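Local structure of invasion protein INVA (Salmonella enterica, 2X4A) at residues F35-G40 and S190-K195; R224-K229 and F318-D323; D274-K279 and G308-L313. The protein takes part in invasion of intestinal epithelial cells and could help translocate InvE, this chain being its C-terminal cytoplasmic part. All coordinates share one frame; numbering follows the deposited sequence.

Interaction 1 of 3, residues F35-G40 and S190-K195; sequences FFIDYG and SVRNMK
S190, V191 and R192 bind three successive backbone carbonyls, those of D38, Y39 and I37, at the C-terminal end of helix 27-39. They belong to the loop that links helix 174-186 to helix 194-204. S190 opens an ST turn, in which its OG accepts from R192 N at 3.2 Å. The same OG donates to D38 O at 2.6 Å. It stands anti to the backbone N of S190 (chi1 175°), on the side where the chain runs on to R192, and from there it serves both bonds.

The close part of the contact is made by backbone. V191 N donates to Y39 O at 3.0 Å. CG2 of V191 lies beside this carbonyl, 3.4 Å from Y39 O, while the valine as a whole is buried against L184 and L185 of helix 174-186 and M153. G40 leaves the helix with positive phi. It has no side chain to hold the two backbones apart, and G40 CA comes to 3.8 Å from R192 CA. The Y39 side chain leaves the helix away from 190-195; its ring still brushes S190 obliquely and is buried against L185 and R188.

On the outer side, where I37 and R192 are exposed, a side chain reaches back to the helix backbone. The D38 carboxylate is hydrogen-bonded to Y130 through OD2 and to Q34 through OD1. R192 folds back over the helix end, its chain bent at chi2 and chi3. Its guanidinium grips I37 side-on, with I37 O close to its plane. R192 NE lies 3.2 Å from I37 O, nearly in line with the carbonyl bond (172°). R192 NH2 is 2.9 Å from I37 O and stands 36° out of the carbonyl plane, with I37 CG2 3.7 Å from that same NH2.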
loop_
_atom_site.group_PDB
_atom_site.type_symbol
_atom_site.label_atom_id
_atom_site.label_comp_id
_atom_site.label_asym_id
_atom_site.label_seq_id
_atom_site.Cartn_x
_atom_site.Cartn_y
_atom_site.Cartn_z
ATOM N N PHE A 35 1.912 -12.787 0.820
ATOM C CA PHE A 35 1.474 -11.868 -0.234
ATOM C C PHE A 35 0.230 -12.390 -0.893
ATOM O O PHE A 35 -0.669 -11.613 -1.223
ATOM C CB PHE A 35 2.566 -11.618 -1.276
ATOM C CG PHE A 35 2.325 -10.394 -2.136
ATOM C CD1 PHE A 35 2.723 -9.149 -1.712
ATOM C CD2 PHE A 35 1.688 -10.489 -3.338
ATOM C CE1 PHE A 35 2.525 -8.052 -2.467
ATOM C CE2 PHE A 35 1.473 -9.393 -4.086
ATOM C CZ PHE A 35 1.908 -8.153 -3.647
ATOM N N PHE A 36 0.162 -13.703 -1.072
ATOM C CA PHE A 36 -1.043 -14.308 -1.593
ATOM C C PHE A 36 -2.182 -14.189 -0.623
ATOM O O PHE A 36 -3.337 -13.980 -1.018
ATOM C CB PHE A 36 -0.885 -15.781 -1.939
ATOM C CG PHE A 36 -2.037 -16.308 -2.775
ATOM C CD1 PHE A 36 -2.047 -16.112 -4.142
ATOM C CD2 PHE A 36 -3.133 -16.881 -2.163
ATOM C CE1 PHE A 36 -3.126 -16.502 -4.943
ATOM C CE2 PHE A 36 -4.226 -17.269 -2.896
ATOM C CZ PHE A 36 -4.219 -17.095 -4.342
ATOM N N ILE A 37 -1.907 -14.361 0.650
ATOM C CA ILE A 37 -2.985 -14.307 1.565
ATOM C C ILE A 37 -3.498 -12.861 1.625
ATOM O O ILE A 37 -4.699 -12.620 1.684
ATOM C CB ILE A 37 -2.555 -14.775 2.948
ATOM C CG1 ILE A 37 -2.280 -16.302 2.933
ATOM C CG2 ILE A 37 -3.600 -14.267 4.020
ATOM C CD1 ILE A 37 -1.422 -16.825 4.054
ATOM N N ASP A 38 -2.607 -11.895 1.620
ATOM C CA ASP A 38 -3.067 -10.525 1.724
ATOM C C ASP A 38 -3.685 -10.043 0.389
ATOM O O ASP A 38 -4.744 -9.392 0.429
ATOM C CB ASP A 38 -1.944 -9.586 2.167
ATOM C CG ASP A 38 -1.460 -9.858 3.565
ATOM O OD1 ASP A 38 -2.263 -10.318 4.409
ATOM O OD2 ASP A 38 -0.256 -9.579 3.847
ATOM N N TYR A 39 -3.058 -10.333 -0.769
ATOM C CA TYR A 39 -3.499 -9.652 -2.035
ATOM C C TYR A 39 -4.119 -10.533 -3.073
ATOM O O TYR A 39 -4.679 -10.027 -4.049
ATOM C CB TYR A 39 -2.370 -8.853 -2.678
ATOM C CG TYR A 39 -1.824 -7.725 -1.790
ATOM C CD1 TYR A 39 -2.447 -6.484 -1.748
ATOM C CD2 TYR A 39 -0.677 -7.916 -1.014
ATOM C CE1 TYR A 39 -1.969 -5.477 -0.930
ATOM C CE2 TYR A 39 -0.185 -6.942 -0.210
ATOM C CZ TYR A 39 -0.827 -5.702 -0.144
ATOM O OH TYR A 39 -0.334 -4.674 0.682
ATOM N N GLY A 40 -4.047 -11.851 -2.883
ATOM C CA GLY A 40 -4.711 -12.799 -3.781
ATOM C C GLY A 40 -4.004 -12.960 -5.110
ATOM O O GLY A 40 -4.589 -13.346 -6.074
ATOM N N SER A 190 -6.593 -5.350 -2.075
ATOM C CA SER A 190 -6.461 -6.787 -2.328
ATOM C C SER A 190 -7.447 -7.196 -3.411
ATOM O O SER A 190 -8.519 -6.611 -3.511
ATOM C CB SER A 190 -6.732 -7.532 -1.013
ATOM O OG SER A 190 -6.741 -8.913 -1.197
ATOM N N VAL A 191 -7.078 -8.165 -4.246
ATOM C CA VAL A 191 -7.993 -8.684 -5.234
ATOM C C VAL A 191 -8.189 -10.166 -4.888
ATOM O O VAL A 191 -8.419 -10.966 -5.766
ATOM C CB VAL A 191 -7.474 -8.439 -6.672
ATOM C CG1 VAL A 191 -7.174 -6.987 -6.844
ATOM C CG2 VAL A 191 -6.189 -9.210 -6.972
ATOM N N ARG A 192 -8.124 -10.513 -3.600
ATOM C CA ARG A 192 -8.314 -11.918 -3.148
ATOM C C ARG A 192 -9.762 -12.365 -3.178
ATOM O O ARG A 192 -10.048 -13.575 -3.027
ATOM C CB ARG A 192 -7.760 -12.186 -1.743
ATOM C CG ARG A 192 -8.393 -11.266 -0.715
ATOM C CD ARG A 192 -8.913 -11.931 0.512
ATOM N NE ARG A 192 -7.867 -12.232 1.435
ATOM C CZ ARG A 192 -8.026 -12.598 2.719
ATOM N NH1 ARG A 192 -9.208 -12.748 3.306
ATOM N NH2 ARG A 192 -6.950 -12.844 3.445
ATOM N N ASN A 193 -10.682 -11.429 -3.346
ATOM C CA ASN A 193 -12.108 -11.764 -3.385
ATOM C C ASN A 193 -12.606 -11.398 -4.774
ATOM O O ASN A 193 -13.175 -10.323 -5.022
ATOM C CB ASN A 193 -12.828 -10.994 -2.308
ATOM C CG ASN A 193 -14.199 -11.513 -2.044
ATOM O OD1 ASN A 193 -14.859 -12.095 -2.919
ATOM N ND2 ASN A 193 -14.649 -11.333 -0.806
ATOM N N MET A 194 -12.302 -12.280 -5.704
ATOM C CA MET A 194 -12.541 -12.065 -7.100
ATOM C C MET A 194 -14.030 -12.159 -7.327
ATOM O O MET A 194 -14.537 -11.528 -8.233
ATOM C CB MET A 194 -11.780 -13.124 -7.918
ATOM C CG MET A 194 -11.688 -12.822 -9.434
ATOM S SD MET A 194 -10.837 -11.253 -9.871
ATOM C CE MET A 194 -9.713 -11.282 -8.507
ATOM N N LYS A 195 -14.719 -12.938 -6.497
ATOM C CA LYS A 195 -16.172 -13.025 -6.544
ATOM C C LYS A 195 -16.827 -11.635 -6.338
ATOM O O LYS A 195 -17.722 -11.213 -7.132
ATOM C CB LYS A 195 -16.711 -14.002 -5.497
ATOM C CG LYS A 195 -18.202 -14.331 -5.623
ATOM C CD LYS A 195 -18.756 -14.981 -4.311
ATOM C CE LYS A 195 -20.296 -14.897 -4.237
ATOM N NZ LYS A 195 -20.948 -15.578 -3.038
#

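Interaction 2 of 3, residues R224-K229 and F318-D323; sequences RYICHK and FGEIAD
R224 and D323 make the charged part of this contact, on the exposed side. R224 NH1 lies 2.7 Å from D323 OD1 in a salt bridge. As a hydrogen bond it is weak, because the N-H is bent at 124°. D323 OD2 is also near, 3.1 Å from R224 NH1. The aspartate approaches the edge of the guanidinium, and the two planes differ by 28°. The arginine stem crosses the aspartate obliquely, with R224 CB 3.3 Å from D323 OD1. A bend at chi3 (-147°) then turns the guanidinium to the acid.

The apolar part is buried deeper. C227 points to the loop, and its SG meets I321 CG2 at 3.9 Å. The rest of the I321 side chain leads away, and the residue also packs on L293. C227 CB touches the backbone at E320 O, 3.5 Å away. I226 CG2 faces the E320 side chain, 4.3 Å from E320 OE1.

The E320 carboxylate itself is buried and forms a salt bridge through OE2 with R219. Helix 223-231 packs here on the loop that joins strands 314-317 and 327-332, the two outermost strands of a four-stranded parallel sheet in an alpha/beta domain.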
loop_
_atom_site.group_PDB
_atom_site.type_symbol
_atom_site.label_atom_id
_atom_site.label_comp_id
_atom_site.label_asym_id
_atom_site.label_seq_id
_atom_site.Cartn_x
_atom_site.Cartn_y
_atom_site.Cartn_z
ATOM N N ARG A 224 -16.264 -1.595 2.620
ATOM C CA ARG A 224 -16.022 -2.461 3.787
ATOM C C ARG A 224 -14.731 -3.319 3.737
ATOM O O ARG A 224 -13.994 -3.395 4.738
ATOM C CB ARG A 224 -17.218 -3.353 4.003
ATOM C CG ARG A 224 -16.910 -4.454 4.931
ATOM C CD ARG A 224 -18.044 -5.460 4.993
ATOM N NE ARG A 224 -18.168 -6.050 6.326
ATOM C CZ ARG A 224 -18.537 -5.383 7.431
ATOM N NH1 ARG A 224 -18.813 -4.063 7.391
ATOM N NH2 ARG A 224 -18.626 -6.046 8.592
ATOM N N TYR A 225 -14.443 -3.940 2.586
ATOM C CA TYR A 225 -13.194 -4.745 2.434
ATOM C C TYR A 225 -11.916 -3.958 2.460
ATOM O O TYR A 225 -10.934 -4.388 3.061
ATOM C CB TYR A 225 -13.260 -5.628 1.199
ATOM C CG TYR A 225 -14.192 -6.743 1.498
ATOM C CD1 TYR A 225 -13.737 -7.892 2.149
ATOM C CD2 TYR A 225 -15.568 -6.613 1.262
ATOM C CE1 TYR A 225 -14.607 -8.907 2.485
ATOM C CE2 TYR A 225 -16.449 -7.615 1.608
ATOM C CZ TYR A 225 -15.960 -8.762 2.208
ATOM O OH TYR A 225 -16.831 -9.794 2.518
ATOM N N ILE A 226 -11.928 -2.803 1.801
ATOM C CA ILE A 226 -10.765 -1.892 1.779
ATOM C C ILE A 226 -10.529 -1.384 3.184
ATOM O O ILE A 226 -9.426 -1.357 3.688
ATOM C CB ILE A 226 -11.013 -0.701 0.853
ATOM C CG1 ILE A 226 -11.040 -1.147 -0.611
ATOM C CG2 ILE A 226 -9.977 0.407 1.066
ATOM C CD1 ILE A 226 -11.776 -0.154 -1.530
ATOM N N CYS A 227 -11.592 -0.994 3.836
ATOM C CA CYS A 227 -11.460 -0.551 5.191
ATOM C C CYS A 227 -10.865 -1.617 6.121
ATOM O O CYS A 227 -9.942 -1.328 6.877
ATOM C CB CYS A 227 -12.812 -0.101 5.730
ATOM S SG CYS A 227 -12.548 1.237 6.844
ATOM N N HIS A 228 -11.373 -2.844 6.057
ATOM C CA HIS A 228 -10.878 -3.899 6.950
ATOM C C HIS A 228 -9.374 -4.165 6.713
ATOM O O HIS A 228 -8.622 -4.414 7.668
ATOM C CB HIS A 228 -11.706 -5.187 6.813
ATOM C CG HIS A 228 -11.890 -5.934 8.100
ATOM N ND1 HIS A 228 -11.147 -7.049 8.436
ATOM C CD2 HIS A 228 -12.748 -5.733 9.132
ATOM C CE1 HIS A 228 -11.536 -7.503 9.616
ATOM N NE2 HIS A 228 -12.503 -6.717 10.062
ATOM N N LYS A 229 -8.943 -4.041 5.449
ATOM C CA LYS A 229 -7.564 -4.371 5.072
ATOM C C LYS A 229 -6.551 -3.360 5.537
ATOM O O LYS A 229 -5.454 -3.725 5.963
ATOM C CB LYS A 229 -7.405 -4.524 3.570
ATOM C CG LYS A 229 -5.993 -5.021 3.193
ATOM C CD LYS A 229 -5.236 -4.071 2.246
ATOM C CE LYS A 229 -3.782 -4.537 2.061
ATOM N NZ LYS A 229 -3.732 -6.037 2.101
ATOM N N PHE A 318 -13.921 9.135 2.044
ATOM C CA PHE A 318 -14.775 9.043 3.237
ATOM C C PHE A 318 -15.861 7.978 3.061
ATOM O O PHE A 318 -16.421 7.506 4.057
ATOM C CB PHE A 318 -15.479 10.366 3.529
ATOM C CG PHE A 318 -14.579 11.496 3.850
ATOM C CD1 PHE A 318 -13.903 11.545 5.061
ATOM C CD2 PHE A 318 -14.447 12.565 2.965
ATOM C CE1 PHE A 318 -13.036 12.625 5.359
ATOM C CE2 PHE A 318 -13.601 13.681 3.276
ATOM C CZ PHE A 318 -12.900 13.702 4.449
ATOM N N GLY A 319 -16.229 7.696 1.799
ATOM C CA GLY A 319 -17.169 6.597 1.454
ATOM C C GLY A 319 -16.577 5.240 1.812
ATOM O O GLY A 319 -17.238 4.367 2.322
ATOM N N GLU A 320 -15.289 5.091 1.605
ATOM C CA GLU A 320 -14.627 3.856 1.891
ATOM C C GLU A 320 -14.461 3.568 3.368
ATOM O O GLU A 320 -14.242 2.421 3.732
ATOM C CB GLU A 320 -13.290 3.856 1.181
ATOM C CG GLU A 320 -13.472 3.795 -0.338
ATOM C CD GLU A 320 -12.221 4.099 -1.111
ATOM O OE1 GLU A 320 -11.143 4.237 -0.489
ATOM O OE2 GLU A 320 -12.339 4.240 -2.345
ATOM N N ILE A 321 -14.559 4.592 4.219
ATOM C CA ILE A 321 -14.583 4.391 5.680
ATOM C C ILE A 321 -15.957 4.622 6.363
ATOM O O ILE A 321 -16.049 4.499 7.580
ATOM C CB ILE A 321 -13.486 5.260 6.426
ATOM C CG1 ILE A 321 -13.817 6.770 6.352
ATOM C CG2 ILE A 321 -12.081 5.003 5.839
ATOM C CD1 ILE A 321 -13.381 7.577 7.521
ATOM N N ALA A 322 -17.014 4.926 5.619
ATOM C CA ALA A 322 -18.303 5.201 6.267
ATOM C C ALA A 322 -18.647 4.124 7.301
ATOM O O ALA A 322 -19.120 4.423 8.404
ATOM C CB ALA A 322 -19.428 5.319 5.232
ATOM N N ASP A 323 -18.379 2.873 6.936
ATOM C CA ASP A 323 -18.831 1.720 7.692
ATOM C C ASP A 323 -17.682 1.171 8.585
ATOM O O ASP A 323 -17.728 0.028 9.033
ATOM C CB ASP A 323 -19.500 0.702 6.692
ATOM C CG ASP A 323 -19.313 -0.818 7.070
ATOM O OD1 ASP A 323 -18.519 -1.532 6.381
ATOM O OD2 ASP A 323 -19.983 -1.317 8.019
#

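Interaction 3 of 3, residues D274-K279 and G308-L313; sequences DLITLK and GRFPDL
R309 NH2 donates to T277 OG1 at 3.0 Å, and the bond is nearly straight, with an N-H...O angle of 166°. The hydroxyl lies close to the guanidinium plane, at the edge of the group. T277 OG1 is also hydrogen-bonded to M273 O, one turn back in its own helix. Its torsion explains this: OG1 stands beside the backbone N of T277 (chi1 -64°), on the side of the preceding turn. The hydroxyl therefore joins helix backbone and arginine. D274 adds a weaker charge contact. Its OD1 is 3.9 Å from R309 NH2, a long salt bridge, and it too lies at the guanidinium edge. The carboxylate and guanidinium planes are 19° apart.

The loop lies within a beta-alpha-beta unit of the parallel sheet. It links helix 299-307 to strand 314-317, and helix 266-281 packs against it. A type I beta turn runs from F310 to L313, closed by L313 N bonding to F310 O at 3.1 Å.

F310 leads the packing. It points to the helix and is buried. Its edge faces the threonine, with F310 CZ 3.6 Å from T277 OG1. I276 CG2 meets the ring obliquely, 3.7 Å from F310 CE2, and I276 also touches I306 of helix 299-307. Over one face of the ring lies the arginine stem, with R309 CG above the centre. M273 and L280 of the helix also touch F310, and the ring of H287 meets it at a steep angle.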
loop_
_atom_site.group_PDB
_atom_site.type_symbol
_atom_site.label_atom_id
_atom_site.label_comp_id
_atom_site.label_asym_id
_atom_site.label_seq_id
_atom_site.Cartn_x
_atom_site.Cartn_y
_atom_site.Cartn_z
ATOM N N ASP A 274 3.607 21.680 -0.081
ATOM C CA ASP A 274 4.394 22.131 1.071
ATOM C C ASP A 274 3.544 21.944 2.333
ATOM O O ASP A 274 4.101 21.719 3.412
ATOM C CB ASP A 274 4.871 23.586 0.949
ATOM C CG ASP A 274 5.664 23.857 -0.297
ATOM O OD1 ASP A 274 6.269 22.898 -0.861
ATOM O OD2 ASP A 274 5.673 25.054 -0.712
ATOM N N LEU A 275 2.217 22.019 2.209
ATOM C CA LEU A 275 1.323 21.927 3.407
ATOM C C LEU A 275 1.248 20.445 3.896
ATOM O O LEU A 275 1.393 20.125 5.083
ATOM C CB LEU A 275 -0.066 22.513 3.115
ATOM C CG LEU A 275 -1.202 22.377 4.160
ATOM C CD1 LEU A 275 -1.022 23.163 5.442
ATOM C CD2 LEU A 275 -2.638 22.676 3.564
ATOM N N ILE A 276 1.018 19.565 2.932
ATOM C CA ILE A 276 1.042 18.121 3.155
ATOM C C ILE A 276 2.409 17.728 3.714
ATOM O O ILE A 276 2.481 17.022 4.708
ATOM C CB ILE A 276 0.801 17.396 1.822
ATOM C CG1 ILE A 276 -0.616 17.682 1.340
ATOM C CG2 ILE A 276 1.134 15.873 1.932
ATOM C CD1 ILE A 276 -0.855 17.153 -0.087
ATOM N N THR A 277 3.473 18.211 3.089
ATOM C CA THR A 277 4.784 17.830 3.510
ATOM C C THR A 277 4.961 18.144 4.963
ATOM O O THR A 277 5.402 17.291 5.722
ATOM C CB THR A 277 5.884 18.537 2.730
ATOM O OG1 THR A 277 5.806 18.128 1.370
ATOM C CG2 THR A 277 7.222 18.172 3.247
ATOM N N LEU A 278 4.609 19.350 5.372
ATOM C CA LEU A 278 5.034 19.779 6.671
ATOM C C LEU A 278 4.099 19.244 7.755
ATOM O O LEU A 278 4.505 19.062 8.926
ATOM C CB LEU A 278 5.202 21.289 6.695
ATOM C CG LEU A 278 3.976 22.145 6.526
ATOM C CD1 LEU A 278 3.131 22.173 7.803
ATOM C CD2 LEU A 278 4.460 23.551 6.150
ATOM N N LYS A 279 2.849 18.995 7.363
ATOM C CA LYS A 279 1.864 18.363 8.261
ATOM C C LYS A 279 2.271 16.911 8.570
ATOM O O LYS A 279 2.060 16.434 9.660
ATOM C CB LYS A 279 0.472 18.413 7.659
ATOM C CG LYS A 279 -0.221 19.765 7.792
ATOM C CD LYS A 279 -0.668 20.009 9.215
ATOM C CE LYS A 279 -1.562 21.223 9.356
ATOM N NZ LYS A 279 -2.973 20.985 9.016
ATOM N N GLY A 308 4.281 10.784 -6.630
ATOM C CA GLY A 308 5.686 11.030 -7.001
ATOM C C GLY A 308 6.528 11.287 -5.767
ATOM O O GLY A 308 7.648 10.843 -5.680
ATOM N N ARG A 309 5.981 11.966 -4.773
ATOM C CA ARG A 309 6.756 12.356 -3.623
ATOM C C ARG A 309 6.584 11.479 -2.370
ATOM O O ARG A 309 7.482 11.411 -1.533
ATOM C CB ARG A 309 6.436 13.825 -3.274
ATOM C CG ARG A 309 7.488 14.441 -2.341
ATOM C CD ARG A 309 7.936 15.828 -2.747
ATOM N NE ARG A 309 7.465 16.862 -1.811
ATOM C CZ ARG A 309 7.291 18.139 -2.146
ATOM N NH1 ARG A 309 7.530 18.529 -3.399
ATOM N NH2 ARG A 309 6.854 19.016 -1.242
ATOM N N PHE A 310 5.405 10.894 -2.208
ATOM C CA PHE A 310 5.076 10.062 -1.050
ATOM C C PHE A 310 4.444 8.792 -1.566
ATOM O O PHE A 310 3.248 8.579 -1.389
ATOM C CB PHE A 310 4.102 10.767 -0.096
ATOM C CG PHE A 310 4.615 12.057 0.424
ATOM C CD1 PHE A 310 5.834 12.117 1.073
ATOM C CD2 PHE A 310 3.901 13.229 0.227
ATOM C CE1 PHE A 310 6.333 13.336 1.535
ATOM C CE2 PHE A 310 4.370 14.448 0.686
ATOM C CZ PHE A 310 5.587 14.515 1.340
ATOM N N PRO A 311 5.253 7.927 -2.175
ATOM C CA PRO A 311 4.682 6.802 -2.893
ATOM C C PRO A 311 4.014 5.760 -1.972
ATOM O O PRO A 311 3.252 4.962 -2.464
ATOM C CB PRO A 311 5.922 6.176 -3.598
ATOM C CG PRO A 311 7.027 7.176 -3.434
ATOM C CD PRO A 311 6.718 7.847 -2.161
ATOM N N ASP A 312 4.362 5.769 -0.688
ATOM C CA ASP A 312 3.812 4.864 0.334
ATOM C C ASP A 312 2.422 5.310 0.847
ATOM O O ASP A 312 1.748 4.583 1.524
ATOM C CB ASP A 312 4.671 4.908 1.623
ATOM C CG ASP A 312 6.002 4.276 1.510
ATOM O OD1 ASP A 312 6.301 3.478 0.586
ATOM O OD2 ASP A 312 6.788 4.573 2.424
ATOM N N LEU A 313 2.044 6.547 0.637
ATOM C CA LEU A 313 0.865 7.069 1.328
ATOM C C LEU A 313 -0.412 6.895 0.488
ATOM O O LEU A 313 -0.608 7.552 -0.513
ATOM C CB LEU A 313 1.130 8.544 1.648
ATOM C CG LEU A 313 0.106 9.400 2.342
ATOM C CD1 LEU A 313 -0.262 8.836 3.733
ATOM C CD2 LEU A 313 0.703 10.824 2.387
#

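Interaction 1 closes before interaction 2 opens along the chain, and interaction 3 is nested inside the loop that interaction 2 closes. Interactions 1 and 2 have centres about 16 Å apart and touch through K229, whose NZ lies 3.6 Å from Y39 CE1 in a cation-pi contact. Helix 223-231 thus lies between helix 27-39 and the loop 318-323. Interactions 2 and 3 have centres about 22 Å apart and sit at the two ends of strand 314-317, the edge strand of the parallel sheet. Interactions 1 and 3 lie on opposite sides of the chain's centre, their own centres about 28 Å apart. Together the contacts join N-terminal, middle and C-terminal parts of this cytoplasmic region.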